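Local coordinates for protein ubiquitin-like-conjugating enzyme ATG10 (Saccharomyces cerevisiae, PDB 4EBR) that acts as an E2-like enzyme of autophagy, catalysing the conjugation of ATG12 to ATG5, at residues 155-158 / 159-163; 88-92 / 93-97; 4-7 / 8-11. All coordinates share one frame; numbering follows the deposited sequence.

Contact 1: residues 155-158 / 159-163; sequences WVSI and FIFSW
Trp155 and Phe159 stack one turn apart on helix 152-164, whose alpha pattern widens to a pi-type turn at 159-161. Phe159 N donates to Trp155 O at 2.7 Å, and its ring forms an offset stack with the five-membered ring of Trp155, planes at 15°. Trp155 NE1 lies over the centre of the Phe159 ring, 3.3 Å above its plane, while Phe159 CB meets the face of the indole six-membered ring. An alanine in place of Trp155 is likely to leave that phenyl face without its stacking partner and the ring freer to turn. Ile160 N reaches Val156 O, and Phe161 N reaches the same oxygen at 3.1 Å, the double acceptance expected where the helix widens. The Phe161 ring carries Val156 CG1 over one face, with Phe161 CE2 3.4 Å from that methyl. Ser162 OG folds back to donate to Ile158 O. Ile158 itself borders the active site, its side chain about 4 Å from that of Cys135, the thioester-forming cysteine. With CG between the backbone N and the carbonyl carbon (chi1 59°), the Trp163 indole turns back along the helix and NE1 donates to Phe159 O at 2.8 Å, the oxygen almost in the ring plane.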
loop_
_atom_site.group_PDB
_atom_site.type_symbol
_atom_site.label_atom_id
_atom_site.label_comp_id
_atom_site.label_asym_id
_atom_site.label_seq_id
_atom_site.Cartn_x
_atom_site.Cartn_y
_atom_site.Cartn_z
ATOM N N TRP A 155 -9.560 12.730 10.184
ATOM C CA TRP A 155 -9.341 11.631 9.273
ATOM C C TRP A 155 -10.604 10.787 9.125
ATOM O O TRP A 155 -11.009 10.434 8.011
ATOM C CB TRP A 155 -8.172 10.781 9.771
ATOM C CG TRP A 155 -7.819 9.640 8.890
ATOM C CD1 TRP A 155 -6.944 9.645 7.848
ATOM C CD2 TRP A 155 -8.330 8.313 8.978
ATOM N NE1 TRP A 155 -6.878 8.396 7.279
ATOM C CE2 TRP A 155 -7.728 7.566 7.954
ATOM C CE3 TRP A 155 -9.230 7.686 9.828
ATOM C CZ2 TRP A 155 -7.994 6.225 7.766
ATOM C CZ3 TRP A 155 -9.505 6.346 9.635
ATOM C CH2 TRP A 155 -8.885 5.629 8.617
ATOM N N VAL A 156 -11.246 10.503 10.251
ATOM C CA VAL A 156 -12.498 9.754 10.249
ATOM C C VAL A 156 -13.582 10.445 9.440
ATOM O O VAL A 156 -14.339 9.788 8.726
ATOM C CB VAL A 156 -13.008 9.515 11.668
ATOM C CG1 VAL A 156 -14.447 9.040 11.637
ATOM C CG2 VAL A 156 -12.128 8.495 12.358
ATOM N N SER A 157 -13.649 11.767 9.545
ATOM C CA SER A 157 -14.621 12.548 8.790
ATOM C C SER A 157 -14.395 12.435 7.284
ATOM O O SER A 157 -15.348 12.351 6.509
ATOM C CB SER A 157 -14.576 14.016 9.220
ATOM O OG SER A 157 -15.025 14.172 10.554
ATOM N N ILE A 158 -13.130 12.445 6.875
ATOM C CA ILE A 158 -12.782 12.455 5.468
ATOM C C ILE A 158 -12.786 11.048 4.887
ATOM O O ILE A 158 -13.279 10.826 3.779
ATOM C CB ILE A 158 -11.382 13.074 5.271
ATOM C CG1 ILE A 158 -11.420 14.579 5.516
ATOM C CG2 ILE A 158 -10.814 12.760 3.893
ATOM C CD1 ILE A 158 -10.117 15.090 6.107
ATOM N N PHE A 159 -12.221 10.108 5.636
ATOM C CA PHE A 159 -12.093 8.736 5.176
ATOM C C PHE A 159 -13.276 7.813 5.396
ATOM O O PHE A 159 -13.414 6.801 4.709
ATOM C CB PHE A 159 -10.836 8.111 5.768
ATOM C CG PHE A 159 -9.597 8.502 5.040
ATOM C CD1 PHE A 159 -8.912 7.581 4.281
ATOM C CD2 PHE A 159 -9.146 9.811 5.075
ATOM C CE1 PHE A 159 -7.784 7.944 3.599
ATOM C CE2 PHE A 159 -8.020 10.181 4.389
ATOM C CZ PHE A 159 -7.336 9.247 3.650
ATOM N N ILE A 160 -14.141 8.143 6.339
ATOM C CA ILE A 160 -15.239 7.237 6.635
ATOM C C ILE A 160 -16.614 7.872 6.428
ATOM O O ILE A 160 -17.402 7.412 5.588
ATOM C CB ILE A 160 -15.110 6.646 8.046
ATOM C CG1 ILE A 160 -13.831 5.817 8.130
ATOM C CG2 ILE A 160 -16.297 5.768 8.363
ATOM C CD1 ILE A 160 -13.564 5.266 9.520
ATOM N N PHE A 161 -16.903 8.922 7.194
ATOM C CA PHE A 161 -18.228 9.516 7.169
ATOM C C PHE A 161 -18.584 10.143 5.828
ATOM O O PHE A 161 -19.741 10.329 5.515
ATOM C CB PHE A 161 -18.376 10.535 8.287
ATOM C CG PHE A 161 -18.235 9.953 9.666
ATOM C CD1 PHE A 161 -18.609 8.653 9.928
ATOM C CD2 PHE A 161 -17.735 10.721 10.714
ATOM C CE1 PHE A 161 -18.493 8.133 11.207
ATOM C CE2 PHE A 161 -17.619 10.204 11.991
ATOM C CZ PHE A 161 -17.993 8.913 12.239
ATOM N N SER A 162 -17.588 10.466 5.027
ATOM C CA SER A 162 -17.838 11.112 3.749
ATOM C C SER A 162 -18.607 10.204 2.799
ATOM O O SER A 162 -19.531 10.662 2.135
ATOM C CB SER A 162 -16.522 11.518 3.109
ATOM O OG SER A 162 -15.649 10.396 3.038
ATOM N N TRP A 163 -18.214 8.939 2.688
ATOM C CA TRP A 163 -18.958 8.017 1.817
ATOM C C TRP A 163 -20.054 7.166 2.478
ATOM O O TRP A 163 -20.902 6.602 1.795
ATOM C CB TRP A 163 -18.009 7.137 1.007
ATOM C CG TRP A 163 -17.101 6.304 1.842
ATOM C CD1 TRP A 163 -16.017 6.732 2.556
ATOM C CD2 TRP A 163 -17.173 4.889 2.034
ATOM N NE1 TRP A 163 -15.413 5.669 3.185
ATOM C CE2 TRP A 163 -16.101 4.525 2.876
ATOM C CE3 TRP A 163 -18.036 3.889 1.568
ATOM C CZ2 TRP A 163 -15.878 3.205 3.275
ATOM C CZ3 TRP A 163 -17.810 2.579 1.963
ATOM C CH2 TRP A 163 -16.743 2.250 2.808
#

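Contact 2: residues 88-92 / 93-97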
loop_
_atom_site.group_PDB
_atom_site.type_symbol
_atom_site.label_atom_id
_atom_site.label_comp_id
_atom_site.label_asym_id
_atom_site.label_seq_id
_atom_site.Cartn_x
_atom_site.Cartn_y
_atom_site.Cartn_z
ATOM N N LYS A 88 -25.457 -12.874 -3.294
ATOM C CA LYS A 88 -25.773 -12.968 -4.704
ATOM C C LYS A 88 -26.802 -14.082 -4.836
ATOM O O LYS A 88 -26.943 -14.906 -3.937
ATOM C CB LYS A 88 -24.499 -13.240 -5.511
ATOM C CG LYS A 88 -24.557 -12.791 -6.967
ATOM C CD LYS A 88 -23.152 -12.705 -7.596
ATOM C CE LYS A 88 -23.188 -12.175 -9.043
ATOM N NZ LYS A 88 -24.079 -12.947 -9.968
ATOM N N SER A 89 -27.571 -14.096 -5.909
ATOM C CA SER A 89 -28.494 -15.207 -6.093
ATOM C C SER A 89 -27.976 -16.072 -7.193
ATOM O O SER A 89 -27.933 -15.660 -8.352
ATOM C CB SER A 89 -29.899 -14.745 -6.453
ATOM O OG SER A 89 -30.696 -15.885 -6.767
ATOM N N ILE A 90 -27.593 -17.282 -6.821
ATOM C CA ILE A 90 -26.945 -18.207 -7.731
ATOM C C ILE A 90 -27.873 -19.381 -8.039
ATOM O O ILE A 90 -28.226 -20.170 -7.162
ATOM C CB ILE A 90 -25.616 -18.688 -7.140
ATOM C CG1 ILE A 90 -24.651 -17.500 -7.009
ATOM C CG2 ILE A 90 -25.021 -19.768 -8.004
ATOM C CD1 ILE A 90 -23.501 -17.711 -6.035
ATOM N N ASP A 91 -28.303 -19.449 -9.292
ATOM C CA ASP A 91 -29.220 -20.483 -9.746
ATOM C C ASP A 91 -30.490 -20.435 -8.922
ATOM O O ASP A 91 -31.193 -21.423 -8.805
ATOM C CB ASP A 91 -28.575 -21.869 -9.650
ATOM C CG ASP A 91 -27.267 -21.969 -10.422
ATOM O OD1 ASP A 91 -27.170 -21.363 -11.513
ATOM O OD2 ASP A 91 -26.339 -22.654 -9.934
ATOM N N GLY A 92 -30.784 -19.278 -8.349
ATOM C CA GLY A 92 -31.990 -19.115 -7.562
ATOM C C GLY A 92 -31.810 -19.322 -6.070
ATOM O O GLY A 92 -32.769 -19.207 -5.310
ATOM N N ILE A 93 -30.592 -19.642 -5.646
ATOM C CA ILE A 93 -30.298 -19.801 -4.225
ATOM C C ILE A 93 -29.484 -18.635 -3.679
ATOM O O ILE A 93 -28.434 -18.304 -4.223
ATOM C CB ILE A 93 -29.505 -21.063 -3.984
ATOM C CG1 ILE A 93 -30.255 -22.254 -4.573
ATOM C CG2 ILE A 93 -29.229 -21.210 -2.507
ATOM C CD1 ILE A 93 -29.481 -23.534 -4.589
ATOM N N PRO A 94 -29.971 -17.987 -2.611
ATOM C CA PRO A 94 -29.180 -16.905 -2.005
ATOM C C PRO A 94 -27.883 -17.437 -1.401
ATOM O O PRO A 94 -27.926 -18.452 -0.708
ATOM C CB PRO A 94 -30.107 -16.379 -0.904
ATOM C CG PRO A 94 -31.482 -16.707 -1.398
ATOM C CD PRO A 94 -31.327 -18.063 -2.041
HETATM N N MSE A 95 -26.759 -16.774 -1.690
HETATM C CA MSE A 95 -25.436 -17.168 -1.205
HETATM C C MSE A 95 -24.614 -15.932 -0.929
HETATM O O MSE A 95 -24.879 -14.879 -1.498
HETATM C CB MSE A 95 -24.693 -17.980 -2.255
HETATM C CG MSE A 95 -25.456 -19.173 -2.791
HETATM SE SE MSE A 95 -24.307 -20.475 -3.711
HETATM C CE MSE A 95 -25.709 -21.634 -4.492
ATOM N N THR A 96 -23.587 -16.055 -0.096
ATOM C CA THR A 96 -22.749 -14.909 0.212
ATOM C C THR A 96 -21.360 -15.063 -0.365
ATOM O O THR A 96 -20.840 -16.167 -0.452
ATOM C CB THR A 96 -22.619 -14.671 1.729
ATOM O OG1 THR A 96 -23.918 -14.681 2.325
ATOM C CG2 THR A 96 -21.956 -13.307 2.009
ATOM N N LYS A 97 -20.747 -13.943 -0.750
ATOM C CA LYS A 97 -19.354 -13.957 -1.171
ATOM C C LYS A 97 -18.664 -12.665 -0.782
ATOM O O LYS A 97 -19.329 -11.650 -0.561
ATOM C CB LYS A 97 -19.255 -14.205 -2.678
ATOM C CG LYS A 97 -19.685 -13.059 -3.549
ATOM C CD LYS A 97 -19.858 -13.515 -4.985
ATOM C CE LYS A 97 -19.508 -12.412 -5.962
ATOM N NZ LYS A 97 -18.046 -12.098 -5.876
#
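Ile90 and Ile93 face each other at the closed end of a beta hairpin, where strand 77-90 turns into strand 93-98 through a type I' turn with Asp91 and Gly92 at its corners. Backbone hydrogen bonds do most of the joining. Ile90 and Ile93 form an antiparallel hydrogen-bonded pair: Ile93 N donates to Ile90 O at 2.9 Å, and Ile90 N returns a bond to Ile93 O. Two residues further from the turn, Lys88 N and Met95 O meet at 2.8 Å, and Met95 N donates to Lys88 O in return. Between these pairs Ser89 and Pro94 are a non-hydrogen-bonded pair, and Pro94 CA offers its hydrogen to Lys88 O, a CA-H...O contact of 3.6 Å. The turn itself depends on backbone shape: both corner residues have positive phi, and at Gly92 (phi 95°) a CB would press against the carbonyl oxygen of Asp91.

Apolar contact gathers on the face shared by Lys88, Ile90, Ile93 and Met95, the last present as selenomethionine. Lys88 and Lys97 run alongside each other through their methylenes, CD of the first 4.0 Å from CE of the second, and Lys97 also reaches back to Glu86 on strand 77-90. The Met95 chain, extended beyond CG, crosses Ile90 at about a right angle, bringing SE to 3.7 Å from Ile90 CD1, while its CE methyl lies 4.0 Å from Ile90 CB.

Contact 3: residues 4-7 / 8-11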
loop_
_atom_site.group_PDB
_atom_site.type_symbol
_atom_site.label_atom_id
_atom_site.label_comp_id
_atom_site.label_asym_id
_atom_site.label_seq_id
_atom_site.Cartn_x
_atom_site.Cartn_y
_atom_site.Cartn_z
ATOM N N ILE A 4 1.529 10.875 11.245
ATOM C CA ILE A 4 1.169 10.974 12.644
ATOM C C ILE A 4 1.884 9.843 13.339
ATOM O O ILE A 4 1.876 8.705 12.851
ATOM C CB ILE A 4 -0.361 10.828 12.850
ATOM C CG1 ILE A 4 -0.699 10.593 14.321
ATOM C CG2 ILE A 4 -0.920 9.666 12.038
ATOM C CD1 ILE A 4 -2.152 10.850 14.637
ATOM N N PRO A 5 2.495 10.142 14.492
ATOM C CA PRO A 5 3.329 9.107 15.122
ATOM C C PRO A 5 2.477 8.096 15.868
ATOM O O PRO A 5 1.374 8.417 16.321
ATOM C CB PRO A 5 4.240 9.893 16.064
ATOM C CG PRO A 5 3.540 11.204 16.299
ATOM C CD PRO A 5 2.645 11.470 15.111
ATOM N N TYR A 6 2.987 6.883 15.978
ATOM C CA TYR A 6 2.241 5.801 16.595
ATOM C C TYR A 6 1.639 6.136 17.970
ATOM O O TYR A 6 0.486 5.809 18.235
ATOM C CB TYR A 6 3.128 4.572 16.701
ATOM C CG TYR A 6 2.436 3.411 17.329
ATOM C CD1 TYR A 6 1.684 2.538 16.570
ATOM C CD2 TYR A 6 2.534 3.182 18.692
ATOM C CE1 TYR A 6 1.058 1.459 17.151
ATOM C CE2 TYR A 6 1.914 2.112 19.285
ATOM C CZ TYR A 6 1.176 1.259 18.515
ATOM O OH TYR A 6 0.560 0.206 19.130
ATOM N N GLN A 7 2.430 6.765 18.839
ATOM C CA GLN A 7 1.950 7.229 20.150
ATOM C C GLN A 7 0.643 8.023 20.051
ATOM O O GLN A 7 -0.319 7.760 20.779
ATOM C CB GLN A 7 2.985 8.135 20.801
ATOM C CG GLN A 7 4.361 7.553 20.869
ATOM C CD GLN A 7 4.529 6.670 22.088
ATOM O OE1 GLN A 7 3.933 5.587 22.158
ATOM N NE2 GLN A 7 5.320 7.139 23.075
ATOM N N GLU A 8 0.622 9.005 19.154
ATOM C CA GLU A 8 -0.549 9.848 18.986
ATOM C C GLU A 8 -1.732 9.082 18.363
ATOM O O GLU A 8 -2.892 9.298 18.730
ATOM C CB GLU A 8 -0.194 11.061 18.130
ATOM C CG GLU A 8 -1.227 12.157 18.194
ATOM C CD GLU A 8 -1.250 12.823 19.553
ATOM O OE1 GLU A 8 -0.151 12.945 20.133
ATOM O OE2 GLU A 8 -2.343 13.218 20.037
ATOM N N TRP A 9 -1.433 8.194 17.422
ATOM C CA TRP A 9 -2.464 7.388 16.794
ATOM C C TRP A 9 -3.133 6.544 17.863
ATOM O O TRP A 9 -4.361 6.558 18.012
ATOM C CB TRP A 9 -1.866 6.495 15.688
ATOM C CG TRP A 9 -2.668 5.251 15.369
ATOM C CD1 TRP A 9 -2.473 4.000 15.874
ATOM C CD2 TRP A 9 -3.786 5.153 14.483
ATOM N NE1 TRP A 9 -3.402 3.119 15.360
ATOM C CE2 TRP A 9 -4.222 3.805 14.503
ATOM C CE3 TRP A 9 -4.461 6.072 13.666
ATOM C CZ2 TRP A 9 -5.301 3.354 13.737
ATOM C CZ3 TRP A 9 -5.533 5.623 12.899
ATOM C CH2 TRP A 9 -5.942 4.276 12.939
ATOM N N HIS A 10 -2.299 5.819 18.601
ATOM C CA HIS A 10 -2.738 4.927 19.664
ATOM C C HIS A 10 -3.660 5.631 20.671
ATOM O O HIS A 10 -4.680 5.071 21.087
ATOM C CB HIS A 10 -1.516 4.354 20.384
ATOM C CG HIS A 10 -1.812 3.140 21.203
ATOM N ND1 HIS A 10 -0.913 2.617 22.108
ATOM C CD2 HIS A 10 -2.902 2.340 21.248
ATOM C CE1 HIS A 10 -1.436 1.543 22.673
ATOM N NE2 HIS A 10 -2.642 1.354 22.169
ATOM N N SER A 11 -3.294 6.851 21.059
ATOM C CA SER A 11 -4.073 7.605 22.027
ATOM C C SER A 11 -5.402 7.988 21.462
ATOM O O SER A 11 -6.432 7.806 22.099
ATOM C CB SER A 11 -3.368 8.892 22.390
ATOM O OG SER A 11 -2.439 8.650 23.404
HETATM O O HOH W 1 1.737 3.963 22.668
#
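Ile4 packs under the first turn of helix 6-18, CG1 lying 3.9 Å from Glu8 CB and CD1 as far from Trp9 N. With CG1 anti to the backbone N (chi1 166°), its branch runs toward the helix and crosses the Glu8 side chain at about a right angle. This is the close side: Ile4 and Trp9 are buried, both resting on Pro78 of strand 77-90, and Trp9 NE1 is hydrogen-bonded to Asp38 O. Backbone bonds bind the turn, Trp9 N to Pro5 O at 3.0 Å and His10 N to Tyr6 O at 2.8 Å. The other side is looser and wetter. Tyr6 and His10 point the same way side by side, their rings 5.5 Å apart between centroids and inclined at 41°, with Tyr6 OH over one face of the imidazole. A water donates to Gln7 OE1 at 2.8 Å and lies at the edge of the His10 ring, hydrogen-bonded to ND1, and so bridges the two side chains. Glu8 turns its carboxylate outward to Gln12, where OE2 meets NE2; near the helix start its charge would probably be favoured by the helix dipole. The whole is a helix N terminus, with Pro5 at the N-cap.

In the fold
From the N terminus the three contacts come in series, contact 3, then contact 2, then contact 1; none nests in or crosses another, and each is local. Contact 3 starts helix 6-18. Contact 2 alone closes a turn, joining strands 77-90 and 93-98 at the tip of a hairpin reaching out from the sheet. Contact 1 lies on the last helix, 152-164. Strand 77-90 links them: Pro78 near its start touches Ile4, Trp9 and Trp155, and its other end forms the hairpin. Contacts 1 and 3 are neighbours, about 5 Å apart at nearest atoms, whereas contacts 2 and 3 lie on opposite sides of the chain's centre, their centres about 43 Å apart.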